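Local coordinates for cell division control protein (Pyrococcus abyssi, PDB 6RPP) that is an intein that probably splices itself out of a host replicative helicase of the MCM family, joining the flanking segments, at residues E23-A28 with Y148-P153; G39-G44 with I70-T75. The protein carries 2 engineered substitutions. All coordinates share one frame; numbering follows the deposited sequence.

Contact 1: residues E23-A28 with Y148-P153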
loop_
_atom_site.group_PDB
_atom_site.type_symbol
_atom_site.label_atom_id
_atom_site.label_comp_id
_atom_site.label_asym_id
_atom_site.label_seq_id
_atom_site.Cartn_x
_atom_site.Cartn_y
_atom_site.Cartn_z
ATOM N N GLU A 23 -11.294 -4.916 3.303
ATOM C CA GLU A 23 -11.974 -6.198 3.519
ATOM C C GLU A 23 -11.009 -7.239 4.096
ATOM O O GLU A 23 -11.361 -7.982 5.039
ATOM C CB GLU A 23 -12.561 -6.661 2.192
ATOM C CG GLU A 23 -13.215 -8.055 2.239
ATOM C CD GLU A 23 -14.016 -8.347 0.991
ATOM O OE1 GLU A 23 -14.377 -7.379 0.267
ATOM O OE2 GLU A 23 -14.292 -9.546 0.748
ATOM N N ILE A 24 -9.843 -7.396 3.476
ATOM C CA ILE A 24 -8.803 -8.311 3.978
ATOM C C ILE A 24 -8.491 -8.013 5.437
ATOM O O ILE A 24 -8.456 -8.926 6.280
ATOM C CB ILE A 24 -7.520 -8.188 3.129
ATOM C CG1 ILE A 24 -7.766 -8.605 1.679
ATOM C CG2 ILE A 24 -6.346 -8.961 3.743
ATOM C CD1 ILE A 24 -6.593 -8.190 0.765
ATOM N N VAL A 25 -8.237 -6.733 5.762
ATOM C CA VAL A 25 -7.820 -6.440 7.118
ATOM C C VAL A 25 -8.958 -6.628 8.126
ATOM O O VAL A 25 -8.741 -7.209 9.214
ATOM C CB VAL A 25 -7.259 -5.010 7.189
ATOM C CG1 VAL A 25 -6.988 -4.663 8.632
ATOM C CG2 VAL A 25 -5.980 -4.948 6.372
ATOM N N GLU A 26 -10.150 -6.079 7.834
ATOM C CA GLU A 26 -11.215 -6.150 8.828
ATOM C C GLU A 26 -11.611 -7.590 9.119
ATOM O O GLU A 26 -11.935 -7.907 10.273
ATOM C CB GLU A 26 -12.414 -5.351 8.346
ATOM C CG GLU A 26 -12.145 -3.839 8.261
ATOM C CD GLU A 26 -11.897 -3.168 9.617
ATOM O OE1 GLU A 26 -12.103 -3.783 10.704
ATOM O OE2 GLU A 26 -11.547 -1.966 9.573
ATOM N N ARG A 27 -11.565 -8.483 8.114
ATOM C CA ARG A 27 -11.880 -9.884 8.397
ATOM C C ARG A 27 -10.854 -10.486 9.342
ATOM O O ARG A 27 -11.202 -11.290 10.224
ATOM C CB ARG A 27 -11.947 -10.678 7.091
ATOM C CG ARG A 27 -12.259 -12.169 7.250
ATOM C CD ARG A 27 -12.148 -12.855 5.885
ATOM N NE ARG A 27 -12.165 -14.313 5.965
ATOM C CZ ARG A 27 -13.120 -15.071 5.435
ATOM N NH1 ARG A 27 -14.138 -14.501 4.802
ATOM N NH2 ARG A 27 -13.071 -16.396 5.542
ATOM N N ALA A 28 -9.582 -10.127 9.149
ATOM C CA ALA A 28 -8.537 -10.671 9.994
ATOM C C ALA A 28 -8.653 -10.130 11.408
ATOM O O ALA A 28 -8.426 -10.861 12.388
ATOM C CB ALA A 28 -7.167 -10.331 9.396
ATOM N N TYR A 148 -5.289 1.412 6.234
ATOM C CA TYR A 148 -4.960 -0.022 6.263
ATOM C C TYR A 148 -3.570 -0.291 5.706
ATOM O O TYR A 148 -3.074 0.411 4.831
ATOM C CB TYR A 148 -5.973 -0.779 5.431
ATOM C CG TYR A 148 -7.376 -0.645 6.012
ATOM C CD1 TYR A 148 -7.768 -1.478 7.030
ATOM C CD2 TYR A 148 -8.272 0.357 5.572
ATOM C CE1 TYR A 148 -9.008 -1.351 7.581
ATOM C CE2 TYR A 148 -9.555 0.489 6.129
ATOM C CZ TYR A 148 -9.887 -0.382 7.144
ATOM O OH TYR A 148 -11.144 -0.221 7.692
ATOM N N ASP A 149 -2.973 -1.387 6.141
ATOM C CA ASP A 149 -1.670 -1.749 5.593
ATOM C C ASP A 149 -1.501 -3.246 5.777
ATOM O O ASP A 149 -2.255 -3.882 6.509
ATOM C CB ASP A 149 -0.559 -0.984 6.315
ATOM C CG ASP A 149 0.792 -1.091 5.632
ATOM O OD1 ASP A 149 0.803 -1.306 4.391
ATOM O OD2 ASP A 149 1.787 -0.950 6.379
ATOM N N LEU A 150 -0.488 -3.798 5.102
ATOM C CA LEU A 150 -0.124 -5.197 5.244
ATOM C C LEU A 150 1.370 -5.262 5.483
ATOM O O LEU A 150 2.105 -4.375 5.059
ATOM C CB LEU A 150 -0.421 -6.031 4.005
ATOM C CG LEU A 150 -1.880 -5.995 3.582
ATOM C CD1 LEU A 150 -1.920 -6.574 2.181
ATOM C CD2 LEU A 150 -2.709 -6.766 4.530
ATOM N N GLN A 151 1.829 -6.301 6.159
ATOM C CA GLN A 151 3.260 -6.560 6.272
ATOM C C GLN A 151 3.684 -7.641 5.293
ATOM O O GLN A 151 3.082 -8.712 5.258
ATOM C CB GLN A 151 3.659 -6.961 7.681
ATOM C CG GLN A 151 5.145 -7.328 7.750
ATOM C CD GLN A 151 5.614 -7.674 9.128
ATOM O OE1 GLN A 151 5.982 -6.793 9.905
ATOM N NE2 GLN A 151 5.581 -8.965 9.460
ATOM N N VAL A 152 4.739 -7.374 4.512
ATOM C CA VAL A 152 5.244 -8.345 3.540
ATOM C C VAL A 152 6.719 -8.585 3.813
ATOM O O VAL A 152 7.577 -7.804 3.370
ATOM C CB VAL A 152 5.046 -7.893 2.086
ATOM C CG1 VAL A 152 5.518 -9.015 1.125
ATOM C CG2 VAL A 152 3.528 -7.576 1.820
ATOM N N PRO A 153 7.069 -9.667 4.491
ATOM C CA PRO A 153 8.466 -9.867 4.859
ATOM C C PRO A 153 9.354 -9.918 3.645
ATOM O O PRO A 153 9.027 -10.561 2.647
ATOM C CB PRO A 153 8.459 -11.216 5.587
ATOM C CG PRO A 153 7.070 -11.191 6.227
ATOM C CD PRO A 153 6.171 -10.592 5.198
#
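Val25 packs on the CD1 side of the Tyr148 ring, its CG1 at the ring edge and in plane. Its CB and CG1 both come close to that carbon, Val25 CB at 3.6 Å from Tyr148 CD1; CG1 stands anti to the backbone N. The other methyl, Val25 CG2, meets Leu150 CD2 at 4.2 Å and lies near Asp149 O. Ile24 adds its CG2 to the same Leu150 methyl, so Leu150 CD2 is touched by two successive helix residues.

At the hydroxyl end of the ring the contact becomes polar. Glu26 bends at chi2 (-66°), which brings its carboxylate to the phenol oxygen, and Tyr148 OH donates to Glu26 OE2 at 2.6 Å. The bond uses the anti lone pair of OE2, and the carboxylate stands almost upright to the ring, the planes 81° apart. Glu26 OE1 is paired with Lys73, so both oxygens are engaged, which would favour the charged carboxylate. Tyr7 meets the Tyr148 ring at about a right angle. The axes of helix segment 23-28 and strand segment 148-151 cross at 78°, an alpha-on-beta packing in which helix 21-35 covers one side of an antiparallel sheet in the HINT fold of inteins.

Contact 2: residues G39-G44 with I70-T75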
loop_
_atom_site.group_PDB
_atom_site.type_symbol
_atom_site.label_atom_id
_atom_site.label_comp_id
_atom_site.label_asym_id
_atom_site.label_seq_id
_atom_site.Cartn_x
_atom_site.Cartn_y
_atom_site.Cartn_z
ATOM N N GLY A 39 -3.680 -7.718 18.203
ATOM C CA GLY A 39 -2.672 -6.847 18.770
ATOM C C GLY A 39 -3.188 -5.424 18.790
ATOM O O GLY A 39 -3.975 -5.033 17.945
ATOM N N ARG A 40 -2.735 -4.646 19.754
ATOM C CA ARG A 40 -3.178 -3.265 19.839
ATOM C C ARG A 40 -1.975 -2.345 19.896
ATOM O O ARG A 40 -0.990 -2.650 20.570
ATOM C CB ARG A 40 -4.067 -3.051 21.061
ATOM C CG ARG A 40 -5.459 -3.663 20.926
ATOM C CD ARG A 40 -6.333 -3.271 22.114
ATOM N NE ARG A 40 -7.628 -3.948 22.108
ATOM C CZ ARG A 40 -7.824 -5.195 22.520
ATOM N NH1 ARG A 40 -6.804 -5.919 22.970
ATOM N NH2 ARG A 40 -9.042 -5.724 22.474
ATOM N N VAL A 41 -2.050 -1.248 19.144
ATOM C CA VAL A 41 -1.121 -0.132 19.245
ATOM C C VAL A 41 -1.921 1.106 19.626
ATOM O O VAL A 41 -3.151 1.110 19.588
ATOM C CB VAL A 41 -0.331 0.106 17.943
ATOM C CG1 VAL A 41 0.713 -0.986 17.739
ATOM C CG2 VAL A 41 -1.276 0.211 16.744
ATOM N N ASP A 42 -1.200 2.164 19.999
ATOM C CA ASP A 42 -1.848 3.376 20.489
ATOM C C ASP A 42 -2.923 3.891 19.537
ATOM O O ASP A 42 -3.934 4.448 19.982
ATOM C CB ASP A 42 -0.796 4.456 20.737
ATOM C CG ASP A 42 0.116 4.112 21.894
ATOM O OD1 ASP A 42 1.338 4.362 21.792
ATOM O OD2 ASP A 42 -0.391 3.573 22.904
ATOM N N ASP A 43 -2.744 3.698 18.237
ATOM C CA ASP A 43 -3.675 4.251 17.258
ATOM C C ASP A 43 -4.263 3.167 16.354
ATOM O O ASP A 43 -4.592 3.436 15.189
ATOM C CB ASP A 43 -2.982 5.335 16.423
ATOM C CG ASP A 43 -1.951 4.748 15.452
ATOM O OD1 ASP A 43 -1.323 3.718 15.800
ATOM O OD2 ASP A 43 -1.784 5.289 14.336
ATOM N N GLY A 44 -4.392 1.933 16.851
ATOM C CA GLY A 44 -4.946 0.924 15.953
ATOM C C GLY A 44 -4.637 -0.490 16.425
ATOM O O GLY A 44 -4.448 -0.730 17.629
ATOM N N ILE A 70 0.913 -9.917 8.395
ATOM C CA ILE A 70 0.228 -9.087 9.392
ATOM C C ILE A 70 -0.662 -8.072 8.673
ATOM O O ILE A 70 -0.263 -7.463 7.669
ATOM C CB ILE A 70 1.228 -8.333 10.305
ATOM C CG1 ILE A 70 2.158 -9.279 11.070
ATOM C CG2 ILE A 70 0.487 -7.372 11.245
ATOM C CD1 ILE A 70 1.526 -9.885 12.272
ATOM N N ALA A 71 -1.876 -7.921 9.203
ATOM C CA ALA A 71 -2.869 -6.953 8.759
ATOM C C ALA A 71 -2.943 -5.823 9.789
ATOM O O ALA A 71 -3.026 -6.081 11.001
ATOM C CB ALA A 71 -4.236 -7.603 8.629
ATOM N N TRP A 72 -2.926 -4.579 9.302
ATOM C CA TRP A 72 -2.896 -3.383 10.123
ATOM C C TRP A 72 -4.116 -2.515 9.879
ATOM O O TRP A 72 -4.451 -2.242 8.733
ATOM C CB TRP A 72 -1.664 -2.537 9.784
ATOM C CG TRP A 72 -0.462 -3.014 10.379
ATOM C CD1 TRP A 72 0.543 -3.755 9.773
ATOM C CD2 TRP A 72 -0.063 -2.835 11.733
ATOM N NE1 TRP A 72 1.521 -4.034 10.694
ATOM C CE2 TRP A 72 1.185 -3.471 11.892
ATOM C CE3 TRP A 72 -0.627 -2.175 12.820
ATOM C CZ2 TRP A 72 1.865 -3.465 13.099
ATOM C CZ3 TRP A 72 0.058 -2.165 14.018
ATOM C CH2 TRP A 72 1.280 -2.805 14.150
ATOM N N LYS A 73 -4.753 -2.069 10.953
ATOM C CA LYS A 73 -5.869 -1.126 10.881
ATOM C C LYS A 73 -5.520 0.044 11.777
ATOM O O LYS A 73 -5.330 -0.157 12.972
ATOM C CB LYS A 73 -7.153 -1.779 11.392
ATOM C CG LYS A 73 -8.387 -0.849 11.627
ATOM C CD LYS A 73 -9.528 -1.596 12.219
ATOM C CE LYS A 73 -10.880 -0.747 12.334
ATOM N NZ LYS A 73 -11.946 -1.612 12.666
ATOM N N ARG A 74 -5.485 1.260 11.233
ATOM C CA ARG A 74 -5.028 2.399 12.003
ATOM C C ARG A 74 -6.007 3.553 11.858
ATOM O O ARG A 74 -6.682 3.695 10.838
ATOM C CB ARG A 74 -3.603 2.873 11.591
ATOM C CG ARG A 74 -2.517 1.803 11.809
ATOM C CD ARG A 74 -1.133 2.438 11.984
ATOM N NE ARG A 74 -0.053 1.525 11.597
ATOM C CZ ARG A 74 0.780 0.948 12.455
ATOM N NH1 ARG A 74 0.672 1.199 13.751
ATOM N NH2 ARG A 74 1.726 0.127 12.016
ATOM N N THR A 75 -6.041 4.412 12.875
ATOM C CA THR A 75 -6.837 5.621 12.768
ATOM C C THR A 75 -6.372 6.472 11.583
ATOM O O THR A 75 -5.175 6.745 11.411
ATOM C CB THR A 75 -6.741 6.420 14.076
ATOM O OG1 THR A 75 -7.155 5.580 15.160
ATOM C CG2 THR A 75 -7.619 7.650 14.066
HETATM O O HOH W 1 -3.198 7.326 13.033
#
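Arg74 leaves its strand with CG anti to the carbonyl carbon, and its CB already lies 3.8 Å from Asp43 O. Further along the extended chain, Arg74 CD passes 3.8 Å from Asp43 OD2. The guanidinium then lies over a face of the Trp72 indole: Trp72 CE3 sits 3.3 Å above the guanidinium plane, over its centre, while Arg74 NH2 is offset toward the rim of the indole. At the tip, Arg74 NH1 faces Asp43 OD1 at the guanidinium edge in a long salt bridge of 3.8 Å and also touches Val41 CG2. Val41 meets the edge of the indole too, its CG2 3.9 Å from Trp72 CZ3.

The two backbones are also joined directly. Thr75 N donates to Asp43 O at 2.9 Å, nearly along the C=O axis and close to straight (166°). A water donates to both Asp43 OD2 and Thr75 O, tying the turn to the strand end a second time. Gly44 pairs with Arg74 as an antiparallel non-hydrogen-bonded pair, its CA 3.2 Å from Lys73 O; a side chain here would collide with that oxygen. Val41 to Gly44 form a type I turn, closed by Val41 N to Gly44 O and Gly44 N to Val41 O: a beta-hairpin with a two-residue turn, between strands 39-41 and 44-56, at the margin of the antiparallel sheet in the intein splicing domain.

The two contacts have centres about 10 Å apart, on the same side of the chain's centre, and both reach one four-stranded antiparallel sheet ordered 39-41, 44-56, 63-75, 146-151. Contact 2 brings the hairpin turn between the first two strands onto the third; contact 1 lays helix 21-35 against the fourth. Along the chain, the helix comes first, then the hairpin and strand 63-75, and strand 146-151 last, so contact 1 spans contact 2. Strands 63-75 and 146-151 are neighbours, joined by backbone hydrogen bonds, among them a probable one from Gln151 N to Ile70 O; the Glu26 salt bridge links contact 1 to the strand of contact 2. Chain parts far apart in sequence thus build one sheet of the intein fold.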